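Local coordinates for protein lipopolysaccharide heptosyltransferase 2 (Escherichia coli, PDB 1PSW) that transfers the second heptose from ADP-L-glycero-beta-D-manno-heptose onto the heptosyl-Kdo2-lipid A module during synthesis of the lipopolysaccharide core, at residues H104-R109 / L117-V122; L87-K92 / E111-L116; P181-C186 / C262-T267. All blocks are in the same frame, centred on the assembly; numbering follows the deposited sequence.

Interaction 1 of 3, residues H104-R109 / L117-V122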
# COMPACT_ATOMS: atom_id res chain seq x y z
N HIS A 104 -26.77 0.59 -9.38
CA HIS A 104 -25.67 -0.14 -10.02
C HIS A 104 -24.58 -0.51 -9.03
O HIS A 104 -23.88 0.36 -8.51
CB HIS A 104 -25.09 0.71 -11.15
CG HIS A 104 -26.10 1.16 -12.15
ND1 HIS A 104 -27.21 1.91 -11.82
CD2 HIS A 104 -26.19 0.94 -13.49
CE1 HIS A 104 -27.93 2.14 -12.90
NE2 HIS A 104 -27.33 1.57 -13.93
N ARG A 105 -24.45 -1.80 -8.78
CA ARG A 105 -23.45 -2.31 -7.84
C ARG A 105 -22.51 -3.28 -8.55
O ARG A 105 -22.91 -4.39 -8.92
CB ARG A 105 -24.17 -2.99 -6.67
CG ARG A 105 -25.25 -2.11 -6.05
CD ARG A 105 -25.92 -2.78 -4.86
NE ARG A 105 -26.68 -3.97 -5.23
CZ ARG A 105 -27.75 -3.97 -6.02
NH1 ARG A 105 -28.20 -2.83 -6.53
NH2 ARG A 105 -28.37 -5.11 -6.30
N THR A 106 -21.26 -2.86 -8.72
CA THR A 106 -20.24 -3.65 -9.42
C THR A 106 -19.15 -4.26 -8.55
O THR A 106 -18.78 -3.70 -7.51
CB THR A 106 -19.54 -2.79 -10.49
OG1 THR A 106 -20.53 -2.13 -11.30
CG2 THR A 106 -18.65 -3.66 -11.38
N GLY A 107 -18.61 -5.39 -8.99
CA GLY A 107 -17.54 -6.05 -8.26
C GLY A 107 -17.29 -7.46 -8.77
O GLY A 107 -18.15 -8.04 -9.43
N TRP A 108 -16.12 -8.01 -8.48
CA TRP A 108 -15.83 -9.37 -8.92
C TRP A 108 -16.71 -10.30 -8.09
O TRP A 108 -17.08 -9.97 -6.97
CB TRP A 108 -14.35 -9.71 -8.73
CG TRP A 108 -13.46 -8.88 -9.59
CD1 TRP A 108 -12.78 -7.75 -9.22
CD2 TRP A 108 -13.18 -9.07 -10.98
NE1 TRP A 108 -12.10 -7.23 -10.30
CE2 TRP A 108 -12.33 -8.02 -11.39
CE3 TRP A 108 -13.57 -10.04 -11.93
CZ2 TRP A 108 -11.87 -7.91 -12.70
CZ3 TRP A 108 -13.10 -9.92 -13.24
CH2 TRP A 108 -12.26 -8.86 -13.61
N ARG A 109 -17.04 -11.46 -8.65
CA ARG A 109 -17.90 -12.41 -7.96
C ARG A 109 -17.51 -12.69 -6.51
O ARG A 109 -18.37 -12.71 -5.63
CB ARG A 109 -17.95 -13.72 -8.75
CG ARG A 109 -18.99 -14.71 -8.25
CD ARG A 109 -19.19 -15.84 -9.25
NE ARG A 109 -17.97 -16.62 -9.46
CZ ARG A 109 -17.87 -17.60 -10.35
NH1 ARG A 109 -18.90 -17.90 -11.12
NH2 ARG A 109 -16.73 -18.27 -10.48
N LEU A 117 -24.59 -7.93 -5.87
CA LEU A 117 -24.01 -7.30 -7.04
C LEU A 117 -24.79 -7.62 -8.31
O LEU A 117 -24.78 -8.76 -8.78
CB LEU A 117 -22.55 -7.76 -7.21
CG LEU A 117 -21.57 -7.47 -6.08
CD1 LEU A 117 -20.27 -8.23 -6.30
CD2 LEU A 117 -21.31 -5.97 -5.99
N ASN A 118 -25.45 -6.62 -8.88
CA ASN A 118 -26.22 -6.83 -10.10
C ASN A 118 -25.33 -6.69 -11.33
O ASN A 118 -25.80 -6.80 -12.46
CB ASN A 118 -27.39 -5.85 -10.19
CG ASN A 118 -27.04 -4.46 -9.72
OD1 ASN A 118 -25.97 -3.93 -10.03
ND2 ASN A 118 -27.95 -3.85 -8.97
N ASP A 119 -24.05 -6.45 -11.10
CA ASP A 119 -23.08 -6.32 -12.18
C ASP A 119 -21.84 -7.12 -11.78
O ASP A 119 -20.74 -6.58 -11.65
CB ASP A 119 -22.73 -4.85 -12.41
CG ASP A 119 -21.72 -4.65 -13.52
OD1 ASP A 119 -21.69 -5.47 -14.46
OD2 ASP A 119 -20.97 -3.65 -13.47
N VAL A 120 -22.05 -8.42 -11.56
CA VAL A 120 -21.00 -9.34 -11.16
C VAL A 120 -20.05 -9.64 -12.31
O VAL A 120 -20.47 -9.86 -13.45
CB VAL A 120 -21.61 -10.67 -10.65
CG1 VAL A 120 -22.47 -11.30 -11.74
CG2 VAL A 120 -20.51 -11.62 -10.22
N ARG A 121 -18.75 -9.64 -12.01
CA ARG A 121 -17.74 -9.92 -13.02
C ARG A 121 -17.07 -11.24 -12.66
O ARG A 121 -16.60 -11.42 -11.54
CB ARG A 121 -16.68 -8.80 -13.03
CG ARG A 121 -17.24 -7.37 -13.13
CD ARG A 121 -17.99 -7.13 -14.42
NE ARG A 121 -18.48 -5.75 -14.55
CZ ARG A 121 -17.71 -4.70 -14.80
NH1 ARG A 121 -16.40 -4.84 -14.97
NH2 ARG A 121 -18.26 -3.49 -14.91
N VAL A 122 -17.05 -12.18 -13.60
CA VAL A 122 -16.44 -13.49 -13.36
C VAL A 122 -14.95 -13.35 -13.63
O VAL A 122 -14.53 -13.01 -14.74
CB VAL A 122 -17.01 -14.58 -14.29
CG1 VAL A 122 -16.48 -15.94 -13.86
CG2 VAL A 122 -18.53 -14.56 -14.25
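The indole of W108 overlaps R121, whose CB lies over one face of the ring near its rim, 3.5 Å from W108 CE3. R121 then bends at chi2, and its charged end turns back along its own strand to D119, with the guanidinium plane 75° from that of the ring. There R121 takes hold side-on: NE bonds D119 OD1 from above the carboxylate plane, and R121 NH2 forms a salt bridge with D119 OD2 at 3.1 Å. The same D119 OD2 accepts from T106 OG1 at 2.7 Å through its anti lone pair. Threonine suits this place because its two branches do different work: OG1 bonds the acid, and T106 CG2 lies over one face of the R121 guanidinium, 3.6 Å from R121 NH2.

The backbones run parallel, T106 beside D119 and W108 beside R121. G107 O receives R121 N at 3.1 Å, and R121 O receives R109 N at 2.9 Å; the bond from D119 N to R105 O is weak. Where the pairing begins, N118 offers its side chain to the strand: its CG sits between backbone N and carbonyl carbon (chi1 40°), and N118 OD1 takes the N-H of R105 N at 2.9 Å, nearly straight at 170°. V120 points to the other face. L117 CD1 lies 3.8 Å from G107 O, and glycine suits a place where leucine packs so close to main chain.

Strand 119-121 edges the sheet of the N-terminal Rossmann-like domain of this GT-B fold, and strand 104-108 lies between it and strand 83-86. R105 packs on helix 95-99, its guanidinium bonded to L116 O and I102 O; W108 NE1 bonds R134 O, and R121 NH2 also reaches Y140 O.

Interaction 2 of 3, residues L87-K92 / E111-L116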
# COMPACT_ATOMS: atom_id res chain seq x y z
N LEU A 87 -14.83 -3.70 -3.48
CA LEU A 87 -13.49 -4.23 -3.73
C LEU A 87 -13.12 -5.46 -2.92
O LEU A 87 -12.40 -6.33 -3.40
CB LEU A 87 -12.45 -3.11 -3.54
CG LEU A 87 -12.71 -1.89 -4.44
CD1 LEU A 87 -11.58 -0.86 -4.29
CD2 LEU A 87 -12.82 -2.35 -5.90
N PRO A 88 -13.59 -5.55 -1.67
CA PRO A 88 -13.24 -6.75 -0.90
C PRO A 88 -13.95 -7.93 -1.56
O PRO A 88 -14.84 -7.72 -2.39
CB PRO A 88 -13.79 -6.45 0.50
CG PRO A 88 -13.73 -4.94 0.56
CD PRO A 88 -14.21 -4.54 -0.80
N ASN A 89 -13.58 -9.16 -1.21
CA ASN A 89 -14.22 -10.33 -1.80
C ASN A 89 -15.29 -10.92 -0.89
O ASN A 89 -16.14 -11.68 -1.35
CB ASN A 89 -13.18 -11.41 -2.12
CG ASN A 89 -12.33 -11.06 -3.33
OD1 ASN A 89 -12.83 -10.99 -4.45
ND2 ASN A 89 -11.04 -10.85 -3.10
N SER A 90 -15.26 -10.56 0.39
CA SER A 90 -16.23 -11.09 1.34
C SER A 90 -17.66 -10.83 0.92
O SER A 90 -17.97 -9.82 0.28
CB SER A 90 -16.00 -10.49 2.73
OG SER A 90 -16.46 -9.15 2.77
N PHE A 91 -18.54 -11.76 1.27
CA PHE A 91 -19.95 -11.66 0.96
C PHE A 91 -20.58 -10.44 1.66
O PHE A 91 -21.23 -9.63 1.02
CB PHE A 91 -20.66 -12.94 1.41
CG PHE A 91 -22.13 -12.76 1.68
CD1 PHE A 91 -23.03 -12.54 0.64
CD2 PHE A 91 -22.60 -12.79 2.99
CE1 PHE A 91 -24.38 -12.36 0.91
CE2 PHE A 91 -23.95 -12.62 3.26
CZ PHE A 91 -24.84 -12.40 2.22
N LYS A 92 -20.36 -10.33 2.96
CA LYS A 92 -20.92 -9.24 3.75
C LYS A 92 -20.49 -7.85 3.29
O LYS A 92 -21.22 -6.88 3.50
CB LYS A 92 -20.56 -9.42 5.22
CG LYS A 92 -19.09 -9.25 5.53
CD LYS A 92 -18.79 -9.48 7.00
CE LYS A 92 -17.35 -9.12 7.33
NZ LYS A 92 -17.03 -9.31 8.77
N GLU A 111 -17.12 -14.12 -3.08
CA GLU A 111 -17.86 -15.18 -2.40
C GLU A 111 -19.30 -15.27 -2.90
O GLU A 111 -20.24 -15.06 -2.14
CB GLU A 111 -17.89 -14.94 -0.89
CG GLU A 111 -16.54 -14.73 -0.25
CD GLU A 111 -16.61 -14.79 1.27
OE1 GLU A 111 -17.60 -14.29 1.84
OE2 GLU A 111 -15.66 -15.32 1.88
N MSE A 112 -19.45 -15.58 -4.19
CA MSE A 112 -20.76 -15.73 -4.81
C MSE A 112 -21.71 -14.58 -4.49
O MSE A 112 -22.80 -14.80 -3.96
CB MSE A 112 -21.41 -17.04 -4.35
CG MSE A 112 -20.49 -18.25 -4.38
SE MSE A 112 -19.64 -18.52 -6.10
CE MSE A 112 -17.79 -18.45 -5.51
N ARG A 113 -21.32 -13.35 -4.83
CA ARG A 113 -22.16 -12.19 -4.56
C ARG A 113 -23.18 -11.92 -5.66
O ARG A 113 -23.42 -10.76 -6.02
CB ARG A 113 -21.28 -10.96 -4.34
CG ARG A 113 -20.43 -11.03 -3.08
CD ARG A 113 -18.95 -10.88 -3.39
NE ARG A 113 -18.64 -9.59 -4.00
CZ ARG A 113 -17.44 -9.24 -4.44
NH1 ARG A 113 -16.42 -10.08 -4.35
NH2 ARG A 113 -17.24 -8.05 -4.98
N TYR A 114 -23.81 -12.97 -6.17
CA TYR A 114 -24.80 -12.82 -7.23
C TYR A 114 -26.02 -11.99 -6.86
O TYR A 114 -26.77 -11.55 -7.73
CB TYR A 114 -25.26 -14.19 -7.73
CG TYR A 114 -24.26 -14.88 -8.62
CD1 TYR A 114 -23.49 -15.96 -8.14
CD2 TYR A 114 -24.07 -14.47 -9.93
CE1 TYR A 114 -22.57 -16.59 -8.97
CE2 TYR A 114 -23.15 -15.10 -10.76
CZ TYR A 114 -22.41 -16.16 -10.28
OH TYR A 114 -21.51 -16.80 -11.10
N GLY A 115 -26.24 -11.77 -5.57
CA GLY A 115 -27.38 -10.97 -5.17
C GLY A 115 -27.03 -9.53 -4.88
O GLY A 115 -27.65 -8.59 -5.41
N LEU A 116 -26.03 -9.34 -4.04
CA LEU A 116 -25.60 -8.01 -3.66
C LEU A 116 -25.02 -7.22 -4.83
O LEU A 116 -24.98 -6.00 -4.79
CB LEU A 116 -24.57 -8.11 -2.53
CG LEU A 116 -24.98 -9.04 -1.39
CD1 LEU A 116 -23.94 -8.96 -0.29
CD2 LEU A 116 -26.35 -8.66 -0.86
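E111 meets the 87-92 loop through two hydrogen bonds, one from its backbone and one to its side chain. E111 N gives its hydrogen to N89 O at 3.1 Å, and E111 OE1 takes the N-H of F91 N at 2.8 Å, with that donor lying above the carboxylate plane rather than in it. CG stands anti to the carbonyl carbon (chi1 -53°), and the chain beyond it is extended; glutamate is long enough to pass N89 O and still offer an acceptor to an amide two residues on. Both bonds hold the two loops side by side.

Apolar contact comes from F91 and L116, whose side chains cross at about a right angle. L116 is buried, and its CD1 meets the F91 ring obliquely, 3.6 Å from F91 CE1.

R113 adds packing of its guanidinium. Its chain bends at chi2 and chi3 and carries the group beside the 88-90 backbone, with P88 O over one face, though its exact placement is doubtful.

Both loops belong to the N-terminal Rossmann-like domain. Residues 87-92 leave the C-terminal end of strand 83-86 for helix 95-99, whereas residues 111-116 lie on the return from the C-terminal end of strand 104-108 to the start of strand 119-121. L116 also packs on L95 and L98 of helix 95-99, while P88 touches I6 of strand 2-6.

Interaction 3 of 3, residues P181-C186 / C262-T267; sequences PMIGFC and CKAIVT
C262 reaches across to the backbone of 181-186 with its whole side chain. C262 CB lies 3.7 Å from M182 O, and C262 SG, anti to the carbonyl carbon (chi1 -67°), ends 3.7 Å from G184 N and close to G184 CA. A small, polarisable thiol suits this spot, since it lies directly against main chain. I265 closes on the same glycine from further along, with I265 CD1 3.8 Å from G184 CA. The two side chains thus meet the bare CA of G184, a place that suits glycine.

Four backbone hydrogen bonds join the segments. M182 O takes K263 N at 2.7 Å, G184 N gives to A264 O in a nearly straight bond (N-H...O 172°), G184 O takes V266 N, and C186 N gives to V266 O. Strands 182-186 and 264-268 are the central pair of a six-stranded parallel sheet of order 3-2-1-4-5-6, the arrangement of a Rossmann-like domain; it is the second of the two such domains that make up the GT-B fold.

On the face shared by I183, A264, F185 and V266, the phenyl and valine lie side by side, F185 CE1 3.9 Å from V266 CG2, beneath helix 199-211, where Y202 meets the F185 ring. I183 CD1 touches A264 CB at 4.0 Å, and A264 in turn packs on helix 332-347. The opposite face carries I265, C186 and T267: C186 CB lies 3.3 Å from T267 OG1, and a water at the C-terminal end of the pair donates to T267 OG1, the water oxygen 2.7 Å away.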
# COMPACT_ATOMS: atom_id res chain seq x y z
N PRO A 181 20.88 12.51 5.73
CA PRO A 181 19.84 11.94 4.87
C PRO A 181 19.28 10.66 5.48
O PRO A 181 20.00 9.94 6.19
CB PRO A 181 20.57 11.70 3.55
CG PRO A 181 21.99 11.49 3.97
CD PRO A 181 22.17 12.56 5.02
N MSE A 182 18.02 10.37 5.21
CA MSE A 182 17.37 9.21 5.79
C MSE A 182 17.08 8.05 4.85
O MSE A 182 16.72 8.24 3.68
CB MSE A 182 16.05 9.61 6.43
CG MSE A 182 16.10 10.92 7.19
SE MSE A 182 14.37 11.39 7.92
CE MSE A 182 13.40 11.68 6.31
N ILE A 183 17.23 6.86 5.39
CA ILE A 183 16.91 5.64 4.66
C ILE A 183 15.79 5.04 5.51
O ILE A 183 15.89 5.01 6.74
CB ILE A 183 18.10 4.67 4.63
CG1 ILE A 183 19.27 5.30 3.86
CG2 ILE A 183 17.67 3.35 4.01
CD1 ILE A 183 19.01 5.48 2.37
N GLY A 184 14.72 4.62 4.88
CA GLY A 184 13.63 4.04 5.63
C GLY A 184 13.57 2.52 5.50
O GLY A 184 13.83 1.99 4.42
N PHE A 185 13.27 1.84 6.60
CA PHE A 185 13.14 0.37 6.62
C PHE A 185 11.70 0.03 6.99
O PHE A 185 11.09 0.70 7.82
CB PHE A 185 14.04 -0.27 7.70
CG PHE A 185 15.52 -0.25 7.40
CD1 PHE A 185 16.01 0.28 6.22
CD2 PHE A 185 16.43 -0.78 8.33
CE1 PHE A 185 17.39 0.29 5.95
CE2 PHE A 185 17.80 -0.78 8.08
CZ PHE A 185 18.28 -0.24 6.88
N CYS A 186 11.15 -1.02 6.38
CA CYS A 186 9.80 -1.48 6.67
C CYS A 186 9.98 -2.98 6.92
O CYS A 186 9.69 -3.80 6.05
CB CYS A 186 8.88 -1.26 5.47
SG CYS A 186 8.70 0.47 4.95
N CYS A 262 12.43 10.15 2.66
CA CYS A 262 13.58 9.24 2.64
C CYS A 262 14.27 9.18 1.30
O CYS A 262 13.61 9.22 0.27
CB CYS A 262 13.16 7.81 2.99
SG CYS A 262 12.58 7.59 4.70
N LYS A 263 15.60 9.02 1.31
CA LYS A 263 16.36 8.92 0.07
C LYS A 263 16.11 7.58 -0.63
O LYS A 263 16.23 7.47 -1.85
CB LYS A 263 17.85 9.07 0.35
CG LYS A 263 18.23 10.39 1.00
CD LYS A 263 18.07 11.55 0.04
CE LYS A 263 18.44 12.86 0.71
NZ LYS A 263 18.44 13.98 -0.27
N ALA A 264 15.77 6.57 0.17
CA ALA A 264 15.48 5.24 -0.34
C ALA A 264 14.77 4.44 0.74
O ALA A 264 14.80 4.81 1.92
CB ALA A 264 16.76 4.51 -0.75
N ILE A 265 14.14 3.35 0.33
CA ILE A 265 13.38 2.49 1.23
C ILE A 265 13.79 1.04 1.01
O ILE A 265 14.06 0.63 -0.11
CB ILE A 265 11.86 2.59 0.95
CG1 ILE A 265 11.39 4.05 1.12
CG2 ILE A 265 11.09 1.65 1.86
CD1 ILE A 265 11.54 4.59 2.53
N VAL A 266 13.86 0.27 2.09
CA VAL A 266 14.17 -1.16 2.02
C VAL A 266 12.96 -1.79 2.70
O VAL A 266 12.60 -1.40 3.81
CB VAL A 266 15.44 -1.52 2.80
CG1 VAL A 266 15.72 -3.01 2.69
CG2 VAL A 266 16.62 -0.73 2.27
N THR A 267 12.34 -2.77 2.04
CA THR A 267 11.15 -3.38 2.61
C THR A 267 10.92 -4.81 2.12
O THR A 267 11.50 -5.25 1.13
CB THR A 267 9.90 -2.57 2.22
OG1 THR A 267 8.73 -3.19 2.77
CG2 THR A 267 9.76 -2.52 0.71
O HOH W 1 7.73 -4.56 4.83

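From the N terminus, the chain first passes 87-92, after strand 83-86, then runs through helix 95-99 to strand 104-108. Interaction 2 closes the loop from 87-92 to 111-116, and interaction 1 closes the shorter one from 104-109 to 117-122. Their segments alternate, so the two loops cross; they also touch, as where R109 NH1 meets Y114 OH. Together they tie the edge of the N-terminal sheet to the loop preceding helix 95-99. Interaction 3 comes later in series, spanning 75 residues to join the central strands of the C-terminal sheet. Its centre is about 40 Å from that of interaction 1, across the chain's centre.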